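Local structure of flavodoxin (Fusobacterium nucleatum, 6OHK) at residues A[17-20]-A[21-25]; A[27-30]-A[31-34]; A[151-154]-A[155-159]. The protein binds flavin mononucleotide and probably carries electrons to a number of redox enzymes. The protein carries 1 engineered substitution. All coordinates share one frame; numbering follows the deposited sequence.

Interaction 1 of 3, residues A[17-20]-A[21-25]. With FMN (flavin mononucleotide), chain B.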
loop_
_atom_site.group_PDB
_atom_site.type_symbol
_atom_site.label_atom_id
_atom_site.label_comp_id
_atom_site.label_asym_id
_atom_site.label_seq_id
_atom_site.Cartn_x
_atom_site.Cartn_y
_atom_site.Cartn_z
ATOM N N THR A 17 1.621 4.326 13.712
ATOM C CA THR A 17 0.357 4.696 13.082
ATOM C C THR A 17 -0.062 3.637 12.080
ATOM O O THR A 17 -1.243 3.268 11.988
ATOM C CB THR A 17 0.501 6.039 12.357
ATOM O OG1 THR A 17 1.113 7.008 13.212
ATOM C CG2 THR A 17 -0.852 6.553 11.920
ATOM N N THR A 18 0.895 3.138 11.308
ATOM C CA THR A 18 0.597 2.155 10.277
ATOM C C THR A 18 -0.002 0.885 10.871
ATOM O O THR A 18 -0.817 0.226 10.202
ATOM C CB THR A 18 1.865 1.869 9.466
ATOM O OG1 THR A 18 2.304 3.054 8.821
ATOM C CG2 THR A 18 1.587 0.888 8.375
ATOM N N VAL A 19 0.383 0.503 12.086
ATOM C CA VAL A 19 -0.176 -0.694 12.715
ATOM C C VAL A 19 -1.680 -0.572 12.826
ATOM O O VAL A 19 -2.423 -1.540 12.587
ATOM C CB VAL A 19 0.470 -0.921 14.105
ATOM C CG1 VAL A 19 -0.223 -2.058 14.878
ATOM C CG2 VAL A 19 1.951 -1.187 13.970
ATOM N N GLY A 20 -2.158 0.600 13.226
ATOM C CA GLY A 20 -3.573 0.798 13.341
ATOM C C GLY A 20 -4.274 0.668 12.014
ATOM O O GLY A 20 -5.378 0.134 11.944
ATOM N N ILE A 21 -3.660 1.186 10.947
ATOM C CA ILE A 21 -4.227 1.052 9.612
ATOM C C ILE A 21 -4.305 -0.417 9.220
ATOM O O ILE A 21 -5.306 -0.868 8.660
ATOM C CB ILE A 21 -3.397 1.869 8.598
ATOM C CG1 ILE A 21 -3.606 3.374 8.734
ATOM C CG2 ILE A 21 -3.623 1.404 7.175
ATOM C CD1 ILE A 21 -4.868 3.863 9.253
ATOM N N VAL A 22 -3.260 -1.183 9.501
ATOM C CA VAL A 22 -3.287 -2.597 9.196
ATOM C C VAL A 22 -4.392 -3.287 9.970
ATOM O O VAL A 22 -5.086 -4.152 9.429
ATOM C CB VAL A 22 -1.901 -3.209 9.441
ATOM C CG1 VAL A 22 -1.935 -4.746 9.425
ATOM C CG2 VAL A 22 -0.920 -2.655 8.429
ATOM N N ASP A 23 -4.590 -2.924 11.232
ATOM C CA ASP A 23 -5.697 -3.494 11.998
ATOM C C ASP A 23 -7.044 -3.198 11.359
ATOM O O ASP A 23 -7.933 -4.062 11.339
ATOM C CB ASP A 23 -5.682 -2.954 13.429
ATOM C CG ASP A 23 -4.571 -3.541 14.274
ATOM O OD1 ASP A 23 -4.037 -4.619 13.925
ATOM O OD2 ASP A 23 -4.250 -2.917 15.315
ATOM N N GLU A 24 -7.221 -2.003 10.811
ATOM C CA GLU A 24 -8.456 -1.684 10.110
ATOM C C GLU A 24 -8.611 -2.510 8.842
ATOM O O GLU A 24 -9.709 -3.014 8.549
ATOM C CB GLU A 24 -8.520 -0.183 9.809
ATOM C CG GLU A 24 -8.547 0.631 11.088
ATOM C CD GLU A 24 -8.679 2.133 10.910
ATOM O OE1 GLU A 24 -9.807 2.588 10.653
ATOM O OE2 GLU A 24 -7.665 2.858 11.061
ATOM N N ILE A 25 -7.545 -2.653 8.057
ATOM C CA ILE A 25 -7.580 -3.499 6.872
ATOM C C ILE A 25 -7.972 -4.921 7.249
ATOM O O ILE A 25 -8.842 -5.536 6.616
ATOM C CB ILE A 25 -6.213 -3.467 6.158
ATOM C CG1 ILE A 25 -5.976 -2.094 5.532
ATOM C CG2 ILE A 25 -6.120 -4.585 5.124
ATOM C CD1 ILE A 25 -4.532 -1.876 5.068
HETATM N N1 FMN B . 4.572 12.161 5.127
HETATM C C2 FMN B . 4.499 12.315 3.734
HETATM O O2 FMN B . 3.466 12.240 3.157
HETATM N N3 FMN B . 5.721 12.604 3.031
HETATM C C4 FMN B . 6.953 12.742 3.611
HETATM O O4 FMN B . 7.909 12.976 2.901
HETATM C C4A FMN B . 6.995 12.603 5.025
HETATM N N5 FMN B . 8.219 12.745 5.675
HETATM C C5A FMN B . 8.177 12.660 7.095
HETATM C C6 FMN B . 9.360 12.928 7.807
HETATM C C7 FMN B . 9.370 12.839 9.184
HETATM C C7M FMN B . 10.745 13.076 9.829
HETATM C C8 FMN B . 8.195 12.587 9.878
HETATM C C8M FMN B . 8.262 12.460 11.385
HETATM C C9 FMN B . 7.021 12.327 9.174
HETATM C C9A FMN B . 7.012 12.394 7.804
HETATM N N10 FMN B . 5.778 12.122 7.087
HETATM C C10 FMN B . 5.799 12.292 5.719
HETATM C "C1'" FMN B . 4.545 11.805 7.805
HETATM C "C2'" FMN B . 4.518 10.313 8.254
HETATM O "O2'" FMN B . 4.622 9.420 7.160
HETATM C "C3'" FMN B . 3.175 10.035 8.954
HETATM O "O3'" FMN B . 3.180 10.756 10.170
HETATM C "C4'" FMN B . 2.832 8.570 9.214
HETATM O "O4'" FMN B . 1.503 8.509 9.721
HETATM C "C5'" FMN B . 3.784 7.896 10.195
HETATM O "O5'" FMN B . 3.478 6.512 10.208
HETATM P P FMN B . 4.126 5.549 11.321
HETATM O O1P FMN B . 3.530 4.198 10.997
HETATM O O2P FMN B . 5.614 5.561 11.228
HETATM O O3P FMN B . 3.664 6.070 12.688
#
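The phosphate-binding site of the flavodoxin fold lies where helix 17-28 begins, after strand 7-11, and its first turn grips the FMN phosphate while bonding onward to 21-25. Thr-17 holds one phosphate oxygen twice: its backbone N and OG1 both hydrogen-bond to FMN O3P, at 2.9 and 2.8 Å. Thr-18 repeats the pattern on the next oxygen, its OG1 reaching FMN O1P at 2.7 Å with the backbone N bonded alongside. In both threonines OG1 sits beside the backbone N (chi1 -49° and -62°), which is how amide and hydroxyl converge on a single oxygen. The N-terminal end of the helix would further favour the phosphate charge. Thr-13, Thr-15 and Thr-58 bind FMN as well.

Behind the phosphate, the helix runs on through i to i+4 bonds, such as Val-22 N to Thr-18 O at 2.9 Å. Val-22 also lays CG2 against that carbonyl, and its side chain rests on Tyr-11 of the sheet. Val-19 and Asp-23 run side by side, with Asp-23 OD2 4.1 Å from Val-19 CG1. One turn round, the CG of Glu-24 comes within 3.3 Å of Gly-20 O.

Interaction 2 of 3, residues A[27-30]-A[31-34]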
loop_
_atom_site.group_PDB
_atom_site.type_symbol
_atom_site.label_atom_id
_atom_site.label_comp_id
_atom_site.label_asym_id
_atom_site.label_seq_id
_atom_site.Cartn_x
_atom_site.Cartn_y
_atom_site.Cartn_z
ATOM N N PHE A 27 -9.638 -5.968 9.779
ATOM C CA PHE A 27 -11.043 -6.039 10.153
ATOM C C PHE A 27 -11.936 -6.087 8.929
ATOM O O PHE A 27 -12.896 -6.873 8.875
ATOM C CB PHE A 27 -11.412 -4.874 11.067
ATOM C CG PHE A 27 -12.848 -4.913 11.471
ATOM C CD1 PHE A 27 -13.247 -5.665 12.527
ATOM C CD2 PHE A 27 -13.784 -4.252 10.738
ATOM C CE1 PHE A 27 -14.624 -5.731 12.866
ATOM C CE2 PHE A 27 -15.136 -4.326 11.058
ATOM C CZ PHE A 27 -15.523 -5.075 12.109
ATOM N N PHE A 28 -11.670 -5.266 7.923
ATOM C CA PHE A 28 -12.480 -5.325 6.712
ATOM C C PHE A 28 -12.313 -6.639 5.971
ATOM O O PHE A 28 -13.241 -7.041 5.241
ATOM C CB PHE A 28 -12.158 -4.159 5.785
ATOM C CG PHE A 28 -12.688 -2.855 6.255
ATOM C CD1 PHE A 28 -14.065 -2.636 6.321
ATOM C CD2 PHE A 28 -11.831 -1.821 6.607
ATOM C CE1 PHE A 28 -14.559 -1.416 6.761
ATOM C CE2 PHE A 28 -12.323 -0.609 7.045
ATOM C CZ PHE A 28 -13.683 -0.397 7.115
ATOM N N LEU A 29 -11.202 -7.335 6.160
ATOM C CA LEU A 29 -10.972 -8.681 5.617
ATOM C C LEU A 29 -11.289 -9.792 6.627
ATOM O O LEU A 29 -10.766 -10.919 6.512
ATOM C CB LEU A 29 -9.517 -8.836 5.217
ATOM C CG LEU A 29 -9.017 -7.914 4.146
ATOM C CD1 LEU A 29 -7.518 -8.044 4.015
ATOM C CD2 LEU A 29 -9.714 -8.196 2.821
ATOM N N LYS A 30 -12.156 -9.506 7.603
ATOM C CA LYS A 30 -12.390 -10.444 8.705
ATOM C C LYS A 30 -12.718 -11.843 8.206
ATOM O O LYS A 30 -12.283 -12.835 8.801
ATOM C CB LYS A 30 -13.576 -9.983 9.565
ATOM C CG LYS A 30 -13.320 -8.895 10.586
ATOM C CD LYS A 30 -13.822 -9.266 11.967
ATOM C CE LYS A 30 -12.718 -9.855 12.823
ATOM N NZ LYS A 30 -11.649 -8.847 13.079
ATOM N N LYS A 31 -13.560 -11.947 7.184
ATOM C CA LYS A 31 -14.086 -13.220 6.687
ATOM C C LYS A 31 -13.272 -13.822 5.544
ATOM O O LYS A 31 -13.697 -14.813 4.940
ATOM C CB LYS A 31 -15.521 -13.013 6.160
ATOM C CG LYS A 31 -16.526 -12.475 7.169
ATOM C CD LYS A 31 -16.305 -13.016 8.581
ATOM C CE LYS A 31 -16.426 -14.534 8.652
ATOM N NZ LYS A 31 -15.912 -15.055 9.952
ATOM N N ASP A 32 -12.164 -13.211 5.195
ATOM C CA ASP A 32 -11.297 -13.607 4.103
ATOM C C ASP A 32 -9.959 -14.009 4.695
ATOM O O ASP A 32 -9.528 -13.446 5.703
ATOM C CB ASP A 32 -11.069 -12.399 3.190
ATOM C CG ASP A 32 -12.363 -11.840 2.633
ATOM O OD1 ASP A 32 -13.197 -12.634 2.163
ATOM O OD2 ASP A 32 -12.546 -10.604 2.668
ATOM N N ASP A 33 -9.253 -14.899 4.047
ATOM C CA ASP A 33 -7.958 -15.345 4.533
ATOM C C ASP A 33 -6.867 -14.319 4.236
ATOM O O ASP A 33 -6.749 -13.832 3.115
ATOM C CB ASP A 33 -7.576 -16.668 3.897
ATOM C CG ASP A 33 -8.422 -17.837 4.399
ATOM O OD1 ASP A 33 -9.009 -17.768 5.496
ATOM O OD2 ASP A 33 -8.484 -18.850 3.678
ATOM N N PHE A 34 -6.079 -14.013 5.250
ATOM C CA PHE A 34 -4.945 -13.107 5.108
ATOM C C PHE A 34 -3.843 -13.548 6.049
ATOM O O PHE A 34 -4.073 -14.267 7.029
ATOM C CB PHE A 34 -5.325 -11.635 5.332
ATOM C CG PHE A 34 -5.780 -11.344 6.724
ATOM C CD1 PHE A 34 -4.859 -11.131 7.737
ATOM C CD2 PHE A 34 -7.126 -11.322 7.034
ATOM C CE1 PHE A 34 -5.274 -10.916 9.027
ATOM C CE2 PHE A 34 -7.519 -11.090 8.327
ATOM C CZ PHE A 34 -6.591 -10.903 9.308
HETATM O O HOH W 1 -14.286 -9.796 5.331
HETATM O O HOH W 2 -9.973 -13.548 8.166
#
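The chain leaves helix 17-28 through a type I beta turn from Leu-29 to Asp-32, with Lys-30 and Lys-31 at its corners and Leu-29 the first residue whose backbone angles depart from the helix. Asp-32 N donates to Leu-29 O at 3.0 Å. The N-H points fairly straight at the oxygen (161°), yet the nitrogen stands above the carbonyl plane instead of on a lone pair. A water reinforces the bend: it gives one proton to Phe-28 O and accepts from Lys-31 N, 2.9 Å away in each case, so the last helical carbonyl and an amide of the turn are both satisfied through one molecule. Its other proton goes to Asp-32 OD2 over a longer 3.3 Å.

This is the connection in the beta-alpha-beta crossover of the flavodoxin fold, leading from helix 17-28 into strand 34-38, which lies parallel to strand 7-11. The buried Leu-29 side chain reaches Ile-7 and Ile-9 of strand 7-11 and Ile-162 of helix 154-166.

The Leu-29 and Asp-32 side chains cross at about a right angle, with OD2 of Asp-32 3.7 Å from CD2 of Leu-29. That same OD2 has a long, weak ion pair with Lys-166. Phe-34 comes back toward the helix end because its CG lies between the backbone N and the carbonyl carbon (chi1 65°), a crowded position that swings the ring over to Leu-29. The ring meets Leu-29 O edge-on and in its own plane, CD2 and CE2 each 3.7 Å from the oxygen, while CD2 also touches CB of Leu-29 at 3.9 Å. Out on the surface, Lys-31 bends at chi2 and chi3, which curls Lys-31 CD back to 3.8 Å from Lys-30 C.

Interaction 3 of 3, residues A[151-154]-A[155-159]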
loop_
_atom_site.group_PDB
_atom_site.type_symbol
_atom_site.label_atom_id
_atom_site.label_comp_id
_atom_site.label_asym_id
_atom_site.label_seq_id
_atom_site.Cartn_x
_atom_site.Cartn_y
_atom_site.Cartn_z
ATOM N N PRO A 151 -7.950 11.948 9.877
ATOM C CA PRO A 151 -8.182 10.616 10.465
ATOM C C PRO A 151 -9.617 10.164 10.344
ATOM O O PRO A 151 -9.877 8.950 10.261
ATOM C CB PRO A 151 -7.757 10.798 11.927
ATOM C CG PRO A 151 -7.937 12.256 12.171
ATOM C CD PRO A 151 -7.545 12.945 10.891
ATOM N N ASN A 152 -10.570 11.093 10.351
ATOM C CA ASN A 152 -11.953 10.654 10.319
ATOM C C ASN A 152 -12.343 10.049 8.994
ATOM O O ASN A 152 -13.355 9.341 8.927
ATOM C CB ASN A 152 -12.887 11.805 10.643
ATOM C CG ASN A 152 -12.757 12.258 12.074
ATOM O OD1 ASN A 152 -12.430 11.468 12.966
ATOM N ND2 ASN A 152 -13.020 13.540 12.308
ATOM N N LEU A 153 -11.578 10.315 7.947
ATOM C CA LEU A 153 -11.849 9.771 6.630
ATOM C C LEU A 153 -11.255 8.389 6.437
ATOM O O LEU A 153 -11.618 7.709 5.480
ATOM C CB LEU A 153 -11.281 10.711 5.568
ATOM C CG LEU A 153 -11.844 12.130 5.575
ATOM C CD1 LEU A 153 -11.348 12.954 4.408
ATOM C CD2 LEU A 153 -13.375 12.156 5.608
ATOM N N THR A 154 -10.393 7.948 7.325
ATOM C CA THR A 154 -9.662 6.707 7.085
ATOM C C THR A 154 -10.570 5.507 7.017
ATOM O O THR A 154 -10.402 4.688 6.090
ATOM C CB THR A 154 -8.565 6.560 8.131
ATOM O OG1 THR A 154 -7.547 7.527 7.841
ATOM C CG2 THR A 154 -7.963 5.156 8.116
ATOM N N PRO A 155 -11.509 5.301 7.940
ATOM C CA PRO A 155 -12.306 4.063 7.851
ATOM C C PRO A 155 -13.044 3.906 6.539
ATOM O O PRO A 155 -13.035 2.804 5.956
ATOM C CB PRO A 155 -13.259 4.172 9.049
ATOM C CG PRO A 155 -12.507 5.015 10.023
ATOM C CD PRO A 155 -11.721 6.006 9.215
ATOM N N LYS A 156 -13.720 4.941 6.046
ATOM C CA LYS A 156 -14.416 4.825 4.770
ATOM C C LYS A 156 -13.435 4.682 3.618
ATOM O O LYS A 156 -13.679 3.926 2.658
ATOM C CB LYS A 156 -15.339 6.022 4.542
ATOM C CG LYS A 156 -16.004 6.037 3.175
ATOM C CD LYS A 156 -16.986 7.189 3.049
ATOM C CE LYS A 156 -18.214 6.782 2.253
ATOM N NZ LYS A 156 -17.875 6.320 0.881
ATOM N N ARG A 157 -12.307 5.394 3.688
ATOM C CA ARG A 157 -11.319 5.254 2.623
ATOM C C ARG A 157 -10.847 3.818 2.516
ATOM O O ARG A 157 -10.794 3.253 1.410
ATOM C CB ARG A 157 -10.139 6.189 2.839
ATOM C CG ARG A 157 -10.423 7.630 2.469
ATOM C CD ARG A 157 -9.296 8.560 2.825
ATOM N NE ARG A 157 -9.496 9.872 2.227
ATOM C CZ ARG A 157 -8.776 10.944 2.531
ATOM N NH1 ARG A 157 -7.873 10.910 3.490
ATOM N NH2 ARG A 157 -8.970 12.060 1.858
ATOM N N ILE A 158 -10.530 3.202 3.640
ATOM C CA ILE A 158 -10.074 1.815 3.626
ATOM C C ILE A 158 -11.195 0.881 3.187
ATOM O O ILE A 158 -10.983 0.002 2.351
ATOM C CB ILE A 158 -9.507 1.414 4.996
ATOM C CG1 ILE A 158 -8.248 2.213 5.327
ATOM C CG2 ILE A 158 -9.231 -0.091 5.033
ATOM C CD1 ILE A 158 -7.719 1.964 6.712
ATOM N N GLY A 159 -12.383 1.007 3.786
ATOM C CA GLY A 159 -13.458 0.073 3.456
ATOM C C GLY A 159 -13.817 0.110 1.989
ATOM O O GLY A 159 -14.006 -0.931 1.357
HETATM O O HOH W 3 -14.622 7.449 7.465
HETATM O O HOH W 4 -7.099 9.508 5.949
#
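The guanidinium of Arg-157 has the side chain of Leu-153 over one face: CD1 stands 3.6 Å above the plane, displaced toward the rim and closest to NH2, and Leu-153 CB lies 3.9 Å from Arg-157 CZ. The two side chains cross obliquely. Of the nitrogens at the guanidinium rim, NH1 donates to a water 2.9 Å away, and it also bonds to OE1 of Gln-150.

The arginine starts one turn up from the leucine, where Arg-157 N bonds to Leu-153 O at 3.0 Å. Its CG lies beside the backbone N (chi1 -77°), and from there the chain is extended to NE; this carries CG and CD past Leu-153 O, CG at 3.2 Å, and brings the guanidinium alongside the leucine. The next backbone bond runs from Ile-158 N to Thr-154 O at 2.9 Å.

Thr-154 to Arg-157 make the first turn of helix 154-166, the last helix of the flavodoxin fold, with Leu-153 just ahead of it. Thr-154 splits its side chain between two roles. CG2, anti to the backbone N, lies alongside Ile-158 and packs tightly on its CD1 at 3.5 Å. OG1 accepts from the water held by Arg-157 NH1, at 2.8 Å, and is also hydrogen-bonded to Glu-147 OE2.

A second water gives a proton to Asn-152 O and accepts from Lys-156 N, replacing a direct backbone bond there. Pro-155, lacking an N-H, needs no acceptor at this place in the first turn. With OG1 taking the proton of the water, its own proton is probably directed to the carboxylate of Glu-147.

Overall arrangement
Interactions 1, 2 and 3 follow one another along the chain. Interaction 1 covers the phosphate end of helix 17-28, and interaction 2 its exit toward strand 34-38, with centres about 13 Å apart. Interaction 3, at the start of helix 154-166, has its centre about 11 Å from that of interaction 1 and about 17 Å from that of interaction 2. The two helices pack directly: Ile-21 CD1 meets Thr-154 CG2 and Glu-24 reaches Thr-154, Pro-155 and Ile-158, while farther along the ring of Phe-28 lies against Ile-158 and Gly-159. The FMN phosphate site thus sits on a helix packed against both the sheet and the C-terminal helix.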